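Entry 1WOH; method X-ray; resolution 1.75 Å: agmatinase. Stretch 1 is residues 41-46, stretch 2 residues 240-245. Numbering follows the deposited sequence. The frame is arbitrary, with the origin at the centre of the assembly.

Stretch 1 (41-46) ALGFRP
Stretch 2 240-245: GTSSPE

How do the two loops meet, and what does G240-T241 contribute? Neither stretch forms regular helix or strand, and their nearest CA atoms are those of R45 and S242, 4.8 Å apart. G240 makes no contact. T241 is extended (phi/psi -157/150) with chi1 t, its CA-to-CB bond points away, and the contact is made by its carbonyl: R45 NH2 donates a weak hydrogen bond to T241 O at 2.9 Å, with an angle of 121°.

Why is S242 the centre of the contact? Its backbone turns to -56/-54, and both its carbonyl and its hydroxyl serve R45. R45 (phi/psi -101/116, chi1 to chi3 m, t, m, chi4 173°) has its CA-to-CB bond toward stretch 2 and donates from NE to S242 O at 3.0 Å and from NH2 to S242 O at 3.2 Å, a fork made possible because that oxygen lies near the guanidinium plane, at its edge. With chi1 t, S242 OG accepts from R45 N at 3.0 Å, tying the side chain to the opposing backbone.

What else surrounds S242? F44 (phi/psi -124/-96, chi1 t, chi2 -161°) brings CB to 3.3 Å from S242 OG and CD1 to 3.2 Å from S242 O. L42, p at both chi1 and chi2, approaches more loosely, CD1 to S242 OG being 4.4 Å. Water 1 links the loops, 3.2 Å from S242 OG and accepting a weak hydrogen bond from G43 N at 3.3 Å.

How does the contact end beyond S242? S243 (-123/78, chi1 m) sets OG 3.8 Å from F44 CB, near the plane of the phenyl ring at its edge. P244 (-68/149, C-gamma endo) packs CD 3.4 Å from R45 NH2. E245, at -133/129, lies beyond reach of stretch 1.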

# COMPACT_ATOMS: atom_id res chain seq x y z
N ALA A 41 15.37 7.96 -17.66
CA ALA A 41 16.34 7.15 -18.38
C ALA A 41 16.41 5.70 -17.91
O ALA A 41 17.10 4.88 -18.51
CB ALA A 41 17.74 7.80 -18.28
N LEU A 42 15.70 5.36 -16.83
CA LEU A 42 15.74 3.97 -16.38
C LEU A 42 14.87 3.09 -17.28
O LEU A 42 13.95 3.56 -17.94
CB LEU A 42 15.31 3.88 -14.91
CG LEU A 42 13.97 4.49 -14.51
CD1 LEU A 42 12.85 3.48 -14.76
CD2 LEU A 42 14.02 4.86 -13.04
N GLY A 43 15.18 1.80 -17.31
CA GLY A 43 14.42 0.92 -18.18
C GLY A 43 13.28 0.12 -17.58
O GLY A 43 12.56 -0.56 -18.31
N PHE A 44 13.07 0.21 -16.27
CA PHE A 44 12.01 -0.58 -15.66
C PHE A 44 10.96 0.22 -14.86
O PHE A 44 10.01 0.77 -15.43
CB PHE A 44 12.67 -1.67 -14.80
CG PHE A 44 11.72 -2.75 -14.31
CD1 PHE A 44 12.08 -3.54 -13.22
CD2 PHE A 44 10.49 -2.96 -14.92
CE1 PHE A 44 11.23 -4.53 -12.75
CE2 PHE A 44 9.62 -3.96 -14.45
CZ PHE A 44 10.00 -4.74 -13.36
N ARG A 45 11.14 0.30 -13.54
CA ARG A 45 10.17 0.97 -12.66
C ARG A 45 10.55 2.39 -12.21
O ARG A 45 11.51 2.57 -11.46
CB ARG A 45 9.93 0.08 -11.43
CG ARG A 45 9.46 -1.33 -11.79
CD ARG A 45 9.19 -2.19 -10.56
NE ARG A 45 10.39 -2.44 -9.78
CZ ARG A 45 10.39 -3.04 -8.59
NH1 ARG A 45 9.24 -3.45 -8.05
NH2 ARG A 45 11.52 -3.22 -7.92
N PRO A 46 9.77 3.41 -12.62
CA PRO A 46 10.04 4.80 -12.25
C PRO A 46 9.78 5.10 -10.78
O PRO A 46 9.18 4.30 -10.06
CB PRO A 46 9.07 5.61 -13.13
CG PRO A 46 8.47 4.61 -14.09
CD PRO A 46 8.51 3.30 -13.36
N GLY A 240 13.55 -0.50 -2.04
CA GLY A 240 13.10 0.62 -2.86
C GLY A 240 14.01 1.01 -4.01
O GLY A 240 14.70 2.04 -3.94
N THR A 241 14.02 0.21 -5.06
CA THR A 241 14.85 0.49 -6.23
C THR A 241 14.25 -0.23 -7.44
O THR A 241 13.62 -1.27 -7.31
CB THR A 241 16.33 0.04 -6.01
OG1 THR A 241 17.16 0.57 -7.05
CG2 THR A 241 16.45 -1.46 -6.00
N SER A 242 14.44 0.34 -8.63
CA SER A 242 13.86 -0.22 -9.86
C SER A 242 14.19 -1.67 -10.20
O SER A 242 13.28 -2.49 -10.43
CB SER A 242 14.26 0.64 -11.07
OG SER A 242 13.87 -0.00 -12.28
N SER A 243 15.48 -1.99 -10.24
CA SER A 243 15.90 -3.32 -10.64
C SER A 243 16.76 -4.04 -9.62
O SER A 243 17.97 -4.11 -9.76
CB SER A 243 16.66 -3.23 -11.97
OG SER A 243 15.82 -2.68 -12.97
N PRO A 244 16.12 -4.58 -8.58
CA PRO A 244 16.82 -5.31 -7.51
C PRO A 244 17.45 -6.63 -7.94
O PRO A 244 16.95 -7.31 -8.85
CB PRO A 244 15.72 -5.50 -6.47
CG PRO A 244 14.47 -5.62 -7.32
CD PRO A 244 14.67 -4.52 -8.34
N GLU A 245 18.55 -6.99 -7.28
CA GLU A 245 19.26 -8.23 -7.56
C GLU A 245 19.52 -8.86 -6.18
O GLU A 245 20.02 -8.18 -5.28
CB GLU A 245 20.58 -7.90 -8.26
CG GLU A 245 21.04 -8.90 -9.29
CD GLU A 245 19.99 -9.16 -10.36
OE1 GLU A 245 19.73 -8.27 -11.22
OE2 GLU A 245 19.41 -10.25 -10.34
O HOH W 1 16.09 0.18 -14.57